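Local coordinates for putative Oleoyl-[acyl-carrier protein] thioesterase (Lactobacillus plantarum, PDB 2OWN) that probably hydrolyses the thioester bond of oleoyl-[acyl-carrier protein], releasing the fatty acid, and is built from two hotdog domains, at residues S13-I18 with D79-I84; D24-A29 with F196-D201; T33-A38 with Y68-T73; A85-A90 with E99-D104. One frame throughout, in Å; residues are numbered along the deposited sequence.

Contacts 1, 3 and 4 lie within the N-terminal hotdog domain, and contact 2 ties it to the C-terminal one. Contacts 1 and 4 share strand 81-91 and meet where I84 CG2 lies 3.4 Å from I102 CD1. Contact 3, whose centre is about 6 Å from that of the chain, supplies the helix that both pack on: I84 CG2 approaches I37 O at 3.6 Å, and A38 O approaches F100 CE2 at 3.2 Å. Contact 2 stands about 20 Å from contact 1 and 25 Å from contact 4 between centres. Contacts 1, 2 and 3 touch the second subunit. Glycerol molecules, probably from the crystallisation liquor, lie beside E14 and W101.

Contact 1: residues S13-I18 with D79-I84; sequences SEQHRI and DEVVTI
Strand 13-17 runs antiparallel to strand 81-84, their axes 4.5 Å apart at closest approach and their directions 150° apart. E14/I84 and H16/V82 are hydrogen-bonded pairs, alternating with the non-hydrogen-bonded pairs Q15/T83 and R17/V81. Within the strands the shortest bond is H16 N to V82 O, 2.7 Å, the donor lying nearly along the C=O axis. Past the strand ends the pairing goes on: I18 N gives a straight bond to E80 O, and I18 O takes one from D79 N.

E14, H16, V82 and I84 share one face, of which E14, H16 and I84 touch helix 31-48. There the CD1 methyl of I84 comes within 3.4 Å of H16 CB. With CG anti to the backbone N, the H16 imidazole has I18 CD1 at its edge, in plane, and its NE2 bonds to E22. I18 CD1 crosses V82 CG2 obliquely at 4.2 Å.

On the other face Q15 lies alongside T83, CG to OG1 4.0 Å, and its OE1 rests 3.7 Å from V81 CG1. The R17 chain, bent at chi2 (-83°), turns alongside D79, and NH2 forms a salt bridge with OD1 at 3.2 Å. OD1 lies in the guanidinium plane, whereas NH2 meets the carboxylate from above its plane, the two planes being 68° apart.

R17 NH2 also forms a salt bridge with D44 of the second subunit. The charge of R17 is thus shared between two carboxylates, and its pairing with D79, oblique to the acid, is probably the secondary one; the backbone ladder carries most of the hydrogen bonding here.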
# COMPACT_ATOMS: atom_id res chain seq x y z
N SER B 13 -10.82 -13.64 15.28
CA SER B 13 -10.43 -13.91 13.88
C SER B 13 -11.32 -13.24 12.83
O SER B 13 -12.48 -12.92 13.11
CB SER B 13 -10.33 -15.41 13.57
OG SER B 13 -11.58 -16.05 13.55
N GLU B 14 -10.74 -13.03 11.65
CA GLU B 14 -11.43 -12.45 10.48
C GLU B 14 -10.78 -12.93 9.19
O GLU B 14 -9.59 -13.30 9.19
CB GLU B 14 -11.42 -10.91 10.53
CG GLU B 14 -10.05 -10.21 10.30
CD GLU B 14 -10.14 -8.72 10.45
OE1 GLU B 14 -10.56 -8.27 11.52
OE2 GLU B 14 -9.75 -7.98 9.53
N GLN B 15 -11.54 -12.89 8.10
CA GLN B 15 -11.08 -13.27 6.76
C GLN B 15 -10.60 -12.02 6.02
O GLN B 15 -11.12 -10.91 6.24
CB GLN B 15 -12.16 -14.01 5.97
CG GLN B 15 -12.55 -15.36 6.60
CD GLN B 15 -13.65 -16.11 5.85
OE1 GLN B 15 -13.86 -15.91 4.65
NE2 GLN B 15 -14.34 -16.99 6.56
N HIS B 16 -9.59 -12.19 5.17
CA HIS B 16 -9.04 -11.10 4.35
C HIS B 16 -8.64 -11.63 2.97
O HIS B 16 -7.88 -12.60 2.88
CB HIS B 16 -7.83 -10.43 5.01
CG HIS B 16 -7.24 -9.32 4.20
ND1 HIS B 16 -7.74 -8.04 4.23
CD2 HIS B 16 -6.24 -9.31 3.29
CE1 HIS B 16 -7.07 -7.28 3.38
NE2 HIS B 16 -6.14 -8.03 2.80
N ARG B 17 -9.11 -10.93 1.94
CA ARG B 17 -8.82 -11.23 0.56
C ARG B 17 -7.55 -10.44 0.25
O ARG B 17 -7.56 -9.19 0.31
CB ARG B 17 -10.02 -10.85 -0.33
CG ARG B 17 -9.83 -10.96 -1.82
CD ARG B 17 -9.15 -9.75 -2.46
NE ARG B 17 -9.09 -9.98 -3.88
CZ ARG B 17 -10.02 -9.66 -4.77
NH1 ARG B 17 -11.18 -9.03 -4.45
NH2 ARG B 17 -9.77 -9.96 -6.02
N ILE B 18 -6.50 -11.15 -0.16
CA ILE B 18 -5.21 -10.55 -0.53
C ILE B 18 -5.39 -9.98 -1.94
O ILE B 18 -5.73 -10.73 -2.86
CB ILE B 18 -4.05 -11.57 -0.52
CG1 ILE B 18 -3.85 -12.19 0.87
CG2 ILE B 18 -2.71 -10.94 -1.00
CD1 ILE B 18 -3.31 -11.24 1.95
N ASP B 79 -5.20 -12.90 -4.41
CA ASP B 79 -6.59 -13.42 -4.44
C ASP B 79 -6.91 -14.58 -3.47
O ASP B 79 -8.01 -15.15 -3.53
CB ASP B 79 -7.04 -13.74 -5.89
CG ASP B 79 -6.90 -12.54 -6.82
OD1 ASP B 79 -6.88 -11.40 -6.34
OD2 ASP B 79 -6.78 -12.74 -8.04
N GLU B 80 -6.00 -14.87 -2.53
CA GLU B 80 -6.19 -15.91 -1.53
C GLU B 80 -6.98 -15.26 -0.39
O GLU B 80 -6.71 -14.10 -0.03
CB GLU B 80 -4.86 -16.45 -1.01
CG GLU B 80 -4.99 -17.68 -0.13
CD GLU B 80 -3.70 -18.17 0.48
OE1 GLU B 80 -2.61 -17.62 0.21
OE2 GLU B 80 -3.79 -19.12 1.28
N VAL B 81 -7.95 -16.00 0.15
CA VAL B 81 -8.76 -15.54 1.27
C VAL B 81 -8.08 -16.18 2.47
O VAL B 81 -8.17 -17.41 2.63
CB VAL B 81 -10.25 -15.91 1.13
CG1 VAL B 81 -11.04 -15.46 2.35
CG2 VAL B 81 -10.82 -15.27 -0.13
N VAL B 82 -7.36 -15.37 3.26
CA VAL B 82 -6.66 -15.82 4.48
C VAL B 82 -7.45 -15.45 5.72
O VAL B 82 -8.20 -14.47 5.71
CB VAL B 82 -5.22 -15.22 4.62
CG1 VAL B 82 -4.33 -15.70 3.48
CG2 VAL B 82 -5.22 -13.66 4.76
N THR B 83 -7.26 -16.25 6.78
CA THR B 83 -7.89 -16.07 8.09
C THR B 83 -6.79 -15.53 9.01
O THR B 83 -5.73 -16.17 9.13
CB THR B 83 -8.49 -17.39 8.59
OG1 THR B 83 -9.53 -17.79 7.69
CG2 THR B 83 -9.08 -17.25 9.99
N ILE B 84 -7.02 -14.34 9.61
CA ILE B 84 -6.07 -13.70 10.54
C ILE B 84 -6.66 -13.85 11.95
O ILE B 84 -7.65 -13.18 12.27
CB ILE B 84 -5.76 -12.18 10.27
CG1 ILE B 84 -5.34 -11.90 8.82
CG2 ILE B 84 -4.68 -11.67 11.25
CD1 ILE B 84 -6.46 -11.83 7.82

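Contact 2: residues D24-A29 with F196-D201; sequences DRTGRA and FLLQHD
An Asx turn at D24, set in a type I beta turn from D24 to G27, brings this N-terminal-domain loop against the turn that leads from helix 194-197 into strand 200-209, so the contact bridges the two hotdog domains at the surface. D24 OD1 receives two bonds from T26: the backbone N comes from above the carboxylate plane, and the hydroxyl OG1, 2.6 Å away, uses the syn lone pair. This double grip fixes the rotation of T26, leaving its CG2 methyl to meet L198 CD2 at 3.8 Å.

L198 is the apolar centre of the contact. Its CD2 lies 3.6 Å from R25 CD, and its CD1 sits over one face of the R25 guanidinium, 3.7 Å above the plane and offset toward the rim. R25 reaches there with CG in the crowded position between N and carbonyl carbon (chi1 61°) and a bend at chi3; its NH2 forms a salt bridge with the C-terminal carboxylate of Q262. An alanine here, lacking the chain that packs on L198 and pairs with Q262, would probably leave the loop less firmly held to the C-terminal end.

At the other end R28 crosses D201 at about a right angle, guanidinium and carboxylate planes 86° apart. Their salt bridge joins NH1 to OD1 at 2.9 Å. D201 OD2 has a second salt bridge, to R255. The H200 ring lies flat over one face of the F196 ring, and ND1 donates to F196 O at 2.7 Å within the imidazole plane. D201 therefore lies between two arginines, which would be expected to favour its ionised form.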
# COMPACT_ATOMS: atom_id res chain seq x y z
N ASP B 24 3.74 -8.17 -4.13
CA ASP B 24 4.93 -7.74 -4.86
C ASP B 24 4.77 -8.27 -6.30
O ASP B 24 3.69 -8.81 -6.67
CB ASP B 24 6.25 -8.16 -4.11
CG ASP B 24 6.47 -9.67 -3.98
OD1 ASP B 24 5.98 -10.48 -4.78
OD2 ASP B 24 7.18 -10.06 -3.02
N ARG B 25 5.83 -8.14 -7.10
CA ARG B 25 5.84 -8.63 -8.50
C ARG B 25 5.70 -10.17 -8.69
O ARG B 25 5.31 -10.59 -9.78
CB ARG B 25 7.03 -8.09 -9.30
CG ARG B 25 8.44 -8.46 -8.78
CD ARG B 25 9.52 -8.03 -9.76
NE ARG B 25 9.36 -8.70 -11.06
CZ ARG B 25 10.10 -8.50 -12.15
NH1 ARG B 25 11.13 -7.64 -12.19
NH2 ARG B 25 9.79 -9.20 -13.25
N THR B 26 5.97 -10.97 -7.65
CA THR B 26 5.84 -12.44 -7.70
C THR B 26 4.39 -12.96 -7.41
O THR B 26 4.18 -14.17 -7.39
CB THR B 26 6.84 -13.15 -6.73
OG1 THR B 26 6.44 -12.98 -5.36
CG2 THR B 26 8.29 -12.63 -6.93
N GLY B 27 3.41 -12.06 -7.19
CA GLY B 27 2.02 -12.44 -6.87
C GLY B 27 1.81 -12.94 -5.44
O GLY B 27 0.86 -13.67 -5.20
N ARG B 28 2.69 -12.53 -4.52
CA ARG B 28 2.64 -12.91 -3.10
C ARG B 28 2.69 -11.66 -2.24
O ARG B 28 3.36 -10.69 -2.61
CB ARG B 28 3.81 -13.79 -2.76
CG ARG B 28 3.81 -15.11 -3.56
CD ARG B 28 5.03 -16.00 -3.37
NE ARG B 28 6.30 -15.25 -3.50
CZ ARG B 28 7.49 -15.75 -3.86
NH1 ARG B 28 7.66 -17.05 -4.20
NH2 ARG B 28 8.53 -14.90 -3.91
N ALA B 29 2.00 -11.72 -1.09
CA ALA B 29 1.91 -10.63 -0.12
C ALA B 29 3.28 -10.18 0.39
O ALA B 29 4.16 -11.02 0.60
CB ALA B 29 1.03 -11.02 1.08
N PHE B 196 18.21 -10.55 -5.91
CA PHE B 196 18.14 -11.30 -4.65
C PHE B 196 16.67 -11.66 -4.35
O PHE B 196 16.36 -12.82 -4.07
CB PHE B 196 18.75 -10.52 -3.47
CG PHE B 196 18.68 -11.26 -2.16
CD1 PHE B 196 17.55 -11.14 -1.32
CD2 PHE B 196 19.72 -12.12 -1.77
CE1 PHE B 196 17.45 -11.86 -0.11
CE2 PHE B 196 19.65 -12.86 -0.54
CZ PHE B 196 18.52 -12.72 0.29
N LEU B 197 15.81 -10.64 -4.34
CA LEU B 197 14.36 -10.78 -4.01
C LEU B 197 13.59 -11.76 -4.89
O LEU B 197 12.72 -12.47 -4.38
CB LEU B 197 13.65 -9.41 -3.99
CG LEU B 197 14.16 -8.39 -2.96
CD1 LEU B 197 13.50 -7.03 -3.20
CD2 LEU B 197 13.91 -8.87 -1.54
N LEU B 198 13.91 -11.78 -6.19
CA LEU B 198 13.27 -12.69 -7.16
C LEU B 198 13.70 -14.17 -7.04
O LEU B 198 13.05 -15.00 -7.68
CB LEU B 198 13.44 -12.18 -8.60
CG LEU B 198 12.65 -10.89 -8.92
CD1 LEU B 198 13.12 -10.29 -10.26
CD2 LEU B 198 11.12 -11.11 -8.90
N GLN B 199 14.75 -14.50 -6.27
CA GLN B 199 15.18 -15.91 -6.07
C GLN B 199 15.32 -16.30 -4.58
O GLN B 199 16.08 -17.21 -4.23
CB GLN B 199 16.44 -16.16 -6.90
CG GLN B 199 16.70 -17.65 -7.21
CD GLN B 199 17.75 -17.93 -8.25
OE1 GLN B 199 18.32 -17.02 -8.87
NE2 GLN B 199 18.01 -19.21 -8.45
N HIS B 200 14.53 -15.65 -3.71
CA HIS B 200 14.49 -15.89 -2.26
C HIS B 200 13.09 -15.69 -1.69
O HIS B 200 12.41 -14.72 -2.05
CB HIS B 200 15.51 -15.02 -1.50
CG HIS B 200 16.93 -15.38 -1.77
ND1 HIS B 200 17.65 -14.83 -2.81
CD2 HIS B 200 17.75 -16.28 -1.19
CE1 HIS B 200 18.86 -15.37 -2.84
NE2 HIS B 200 18.94 -16.25 -1.87
N ASP B 201 12.66 -16.63 -0.84
CA ASP B 201 11.37 -16.61 -0.13
C ASP B 201 11.63 -16.42 1.35
O ASP B 201 12.63 -16.91 1.86
CB ASP B 201 10.59 -17.92 -0.35
CG ASP B 201 10.00 -18.04 -1.75
OD1 ASP B 201 10.08 -17.09 -2.55
OD2 ASP B 201 9.40 -19.10 -2.05

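Contact 3: residues T33-A38 with Y68-T73; sequences TLIDIA and YAIDIT
This is the heart of a hotdog fold, the long helix 31-48 being the sausage and the sheet that includes strand 61-72 the bun. The segment axes pass 11.8 Å apart at 110°, so the helix lies steeply across the strand and only side chains bridge the gap. All five residues that meet are buried, and the contact is wholly apolar apart from the Y68 hydroxyl.

The aromatic contact is a CH-pi interaction. I35, with CG1 anti to the carbonyl carbon, points from the helix toward the strand and sets CD1 over the centre of the Y68 ring, 4.0 Å from the centroid and just 6° off the normal. Its other branch, CG2, reaches the far end of the ring, 3.7 Å from OH. Y68 and I35 thus approach tip to tip, CD1 over the ring centre and CG2 beside OH, both from the same face. A serine here in place of Y68, lacking the ring under I35, would probably loosen the packing of helix against sheet.

Aliphatic packing fills the rest. I70, two residues along on the same face of the strand, carries CD1 obliquely across I35 CD1 at 3.8 Å. L34 turns one branch to the strand, its CG anti to the backbone N (chi1 -169°). The ring of Y68 also packs on I113, V207 and Y209, while I102 and M75 abut L34. L34 CD2 meets I70 CG2 tip to tip at 3.8 Å, and the CD1 methyl of I72 at 4.2 Å.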
# COMPACT_ATOMS: atom_id res chain seq x y z
N THR B 33 2.28 -5.78 3.98
CA THR B 33 0.90 -6.35 4.00
C THR B 33 0.66 -7.33 5.16
O THR B 33 -0.40 -7.27 5.78
CB THR B 33 0.53 -7.05 2.68
OG1 THR B 33 0.46 -6.05 1.67
CG2 THR B 33 -0.84 -7.82 2.74
N LEU B 34 1.64 -8.20 5.43
CA LEU B 34 1.56 -9.22 6.51
C LEU B 34 1.33 -8.54 7.87
O LEU B 34 0.41 -8.93 8.59
CB LEU B 34 2.81 -10.11 6.57
CG LEU B 34 2.72 -11.35 7.47
CD1 LEU B 34 1.70 -12.33 6.90
CD2 LEU B 34 4.07 -12.02 7.60
N ILE B 35 2.14 -7.52 8.18
CA ILE B 35 1.99 -6.72 9.43
C ILE B 35 0.69 -5.90 9.38
O ILE B 35 -0.01 -5.82 10.40
CB ILE B 35 3.23 -5.82 9.73
CG1 ILE B 35 4.47 -6.69 9.97
CG2 ILE B 35 3.00 -4.91 10.94
CD1 ILE B 35 4.40 -7.67 11.14
N ASP B 36 0.38 -5.30 8.21
CA ASP B 36 -0.88 -4.53 8.00
C ASP B 36 -2.16 -5.30 8.40
O ASP B 36 -2.98 -4.79 9.18
CB ASP B 36 -1.04 -4.02 6.54
CG ASP B 36 -0.23 -2.77 6.20
OD1 ASP B 36 0.18 -1.98 7.08
OD2 ASP B 36 -0.07 -2.55 4.97
N ILE B 37 -2.27 -6.53 7.89
CA ILE B 37 -3.45 -7.41 8.17
C ILE B 37 -3.44 -7.98 9.60
O ILE B 37 -4.51 -8.22 10.15
CB ILE B 37 -3.68 -8.51 7.07
CG1 ILE B 37 -2.60 -9.61 7.07
CG2 ILE B 37 -3.84 -7.82 5.69
CD1 ILE B 37 -2.74 -10.62 5.92
N ALA B 38 -2.25 -8.23 10.18
CA ALA B 38 -2.12 -8.70 11.59
C ALA B 38 -2.64 -7.61 12.54
O ALA B 38 -3.49 -7.89 13.39
CB ALA B 38 -0.68 -9.06 11.93
N TYR B 68 8.94 -7.72 17.21
CA TYR B 68 8.22 -8.71 16.37
C TYR B 68 9.16 -9.90 16.04
O TYR B 68 10.34 -9.69 15.79
CB TYR B 68 7.71 -8.22 15.00
CG TYR B 68 6.48 -7.37 14.97
CD1 TYR B 68 5.22 -7.92 15.30
CD2 TYR B 68 6.52 -6.05 14.45
CE1 TYR B 68 4.02 -7.13 15.22
CE2 TYR B 68 5.33 -5.26 14.36
CZ TYR B 68 4.08 -5.80 14.75
OH TYR B 68 2.93 -5.04 14.68
N ALA B 69 8.60 -11.11 16.09
CA ALA B 69 9.25 -12.37 15.70
C ALA B 69 8.21 -13.01 14.77
O ALA B 69 7.09 -13.25 15.22
CB ALA B 69 9.55 -13.26 16.88
N ILE B 70 8.55 -13.23 13.50
CA ILE B 70 7.64 -13.76 12.47
C ILE B 70 8.21 -15.08 11.93
O ILE B 70 9.35 -15.08 11.50
CB ILE B 70 7.46 -12.76 11.29
CG1 ILE B 70 7.14 -11.33 11.79
CG2 ILE B 70 6.38 -13.26 10.30
CD1 ILE B 70 7.05 -10.31 10.69
N ASP B 71 7.42 -16.16 12.00
CA ASP B 71 7.75 -17.50 11.50
C ASP B 71 6.89 -17.65 10.24
O ASP B 71 5.68 -17.75 10.37
CB ASP B 71 7.44 -18.56 12.56
CG ASP B 71 7.76 -20.01 12.13
OD1 ASP B 71 8.40 -20.25 11.08
OD2 ASP B 71 7.39 -20.93 12.88
N ILE B 72 7.52 -17.67 9.06
CA ILE B 72 6.81 -17.77 7.77
C ILE B 72 6.95 -19.15 7.10
O ILE B 72 8.06 -19.54 6.75
CB ILE B 72 7.28 -16.64 6.78
CG1 ILE B 72 7.10 -15.25 7.42
CG2 ILE B 72 6.53 -16.72 5.44
CD1 ILE B 72 7.60 -14.11 6.59
N THR B 73 5.82 -19.87 6.96
CA THR B 73 5.74 -21.17 6.25
C THR B 73 5.68 -20.79 4.76
O THR B 73 6.45 -21.31 3.95
CB THR B 73 4.53 -22.01 6.71
OG1 THR B 73 4.67 -22.31 8.10
CG2 THR B 73 4.43 -23.32 5.92

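Contact 4: residues A85-A90 with E99-D104; sequences AVRGSA and EFWIRD
A buried glutamate, E99, takes a short hydrogen bond from S89 across a hairpin where G88 is the centre of an inverse gamma turn and S89 and A90, both facing Y97, form a classic beta bulge. S89 OG donates to E99 OE1 at 2.6 Å, on the anti lone pair of OE1, the one away from the other oxygen; OE2 is bonded in turn to Y112. The same OE1 meets R87 NH2 in the plane of the guanidinium at 3.5 Å, a salt bridge whose hydrogen bond is weak. Both carboxylate oxygens thus have donors, which would probably help E99 to stay charged although buried.

R87, bent at chi3 (69°), lies alongside E99 and crosses W101, its guanidinium turned 86° from the indole plane. NH2 is 3.7 Å from W101 CH2. Further along the pair, away from S89, A85 CB meets R103 NH1 at 3.3 Å, while W101 CB lies over one face of that guanidinium.

The backbone is close to perfectly antiparallel, at 172°. A85/W101 and R87/E99 are hydrogen-bonded pairs; the bond from W101 N to A85 O, 2.8 Å, is nearly straight. Between them V86 and F100 form a non-hydrogen-bonded pair, CG2 against CD2 at 3.6 Å, on the opposite face from E99 and W101.

That V86/F100 face rests on helix 31-48 through Q45, A38 and S42, while strand 95-103 is flanked on its other side by strand 109-121.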
# COMPACT_ATOMS: atom_id res chain seq x y z
N ALA B 85 -6.08 -14.76 12.75
CA ALA B 85 -6.47 -15.01 14.15
C ALA B 85 -5.50 -14.22 15.03
O ALA B 85 -4.30 -14.16 14.71
CB ALA B 85 -6.42 -16.48 14.48
N VAL B 86 -6.01 -13.60 16.10
CA VAL B 86 -5.21 -12.78 17.05
C VAL B 86 -5.61 -13.05 18.52
O VAL B 86 -6.75 -13.41 18.79
CB VAL B 86 -5.34 -11.27 16.67
CG1 VAL B 86 -6.78 -10.75 16.87
CG2 VAL B 86 -4.35 -10.43 17.46
N ARG B 87 -4.65 -12.87 19.44
CA ARG B 87 -4.84 -13.08 20.88
C ARG B 87 -3.88 -12.24 21.74
O ARG B 87 -2.67 -12.28 21.51
CB ARG B 87 -4.67 -14.58 21.19
CG ARG B 87 -4.87 -15.00 22.67
CD ARG B 87 -4.94 -16.53 22.84
NE ARG B 87 -3.68 -17.23 22.57
CZ ARG B 87 -3.49 -18.56 22.57
NH1 ARG B 87 -4.49 -19.43 22.79
NH2 ARG B 87 -2.27 -19.05 22.31
N GLY B 88 -4.43 -11.51 22.72
CA GLY B 88 -3.67 -10.71 23.69
C GLY B 88 -3.46 -11.78 24.75
O GLY B 88 -4.23 -11.90 25.69
N SER B 89 -2.42 -12.59 24.52
CA SER B 89 -2.08 -13.77 25.35
C SER B 89 -1.76 -13.51 26.81
O SER B 89 -2.35 -14.16 27.69
CB SER B 89 -0.92 -14.52 24.69
OG SER B 89 -1.30 -14.91 23.39
N ALA B 90 -0.85 -12.57 27.06
CA ALA B 90 -0.42 -12.23 28.43
C ALA B 90 0.26 -10.87 28.57
O ALA B 90 0.47 -10.17 27.57
CB ALA B 90 0.49 -13.33 28.95
N GLU B 99 0.06 -12.43 20.23
CA GLU B 99 0.26 -13.44 19.19
C GLU B 99 -0.74 -13.28 18.03
O GLU B 99 -1.88 -12.84 18.25
CB GLU B 99 0.11 -14.84 19.78
CG GLU B 99 1.24 -15.24 20.70
CD GLU B 99 1.00 -16.59 21.29
OE1 GLU B 99 0.32 -16.69 22.33
OE2 GLU B 99 1.55 -17.57 20.78
N PHE B 100 -0.29 -13.64 16.82
CA PHE B 100 -1.10 -13.59 15.58
C PHE B 100 -0.84 -14.85 14.74
O PHE B 100 0.30 -15.31 14.68
CB PHE B 100 -0.76 -12.41 14.65
CG PHE B 100 -0.64 -11.07 15.32
CD1 PHE B 100 0.53 -10.75 16.05
CD2 PHE B 100 -1.60 -10.05 15.11
CE1 PHE B 100 0.69 -9.48 16.66
CE2 PHE B 100 -1.43 -8.76 15.71
CZ PHE B 100 -0.28 -8.48 16.49
N TRP B 101 -1.88 -15.37 14.07
CA TRP B 101 -1.80 -16.54 13.18
C TRP B 101 -2.48 -16.20 11.86
O TRP B 101 -3.65 -15.82 11.88
CB TRP B 101 -2.49 -17.76 13.76
CG TRP B 101 -1.92 -18.26 15.00
CD1 TRP B 101 -1.04 -19.29 15.14
CD2 TRP B 101 -2.18 -17.76 16.31
NE1 TRP B 101 -0.73 -19.46 16.47
CE2 TRP B 101 -1.41 -18.54 17.21
CE3 TRP B 101 -2.99 -16.71 16.82
CZ2 TRP B 101 -1.42 -18.31 18.61
CZ3 TRP B 101 -3.01 -16.48 18.23
CH2 TRP B 101 -2.22 -17.28 19.10
N ILE B 102 -1.75 -16.30 10.75
CA ILE B 102 -2.27 -16.08 9.39
C ILE B 102 -2.39 -17.52 8.86
O ILE B 102 -1.35 -18.22 8.80
CB ILE B 102 -1.36 -15.22 8.51
CG1 ILE B 102 -0.97 -13.89 9.18
CG2 ILE B 102 -2.01 -14.95 7.16
CD1 ILE B 102 -2.10 -13.00 9.54
N ARG B 103 -3.62 -17.93 8.52
CA ARG B 103 -3.94 -19.28 8.01
C ARG B 103 -4.64 -19.23 6.66
O ARG B 103 -5.29 -18.22 6.34
CB ARG B 103 -4.84 -20.02 9.01
CG ARG B 103 -4.24 -20.23 10.41
CD ARG B 103 -5.19 -21.06 11.28
NE ARG B 103 -4.63 -21.39 12.60
CZ ARG B 103 -4.82 -20.75 13.77
NH1 ARG B 103 -5.61 -19.66 13.89
NH2 ARG B 103 -4.22 -21.23 14.87
N ASP B 104 -4.53 -20.32 5.88
CA ASP B 104 -5.18 -20.43 4.54
C ASP B 104 -6.66 -20.86 4.69
O ASP B 104 -7.12 -21.12 5.81
CB ASP B 104 -4.37 -21.32 3.55
CG ASP B 104 -4.34 -22.83 3.88
OD1 ASP B 104 -5.05 -23.36 4.77
OD2 ASP B 104 -3.55 -23.51 3.19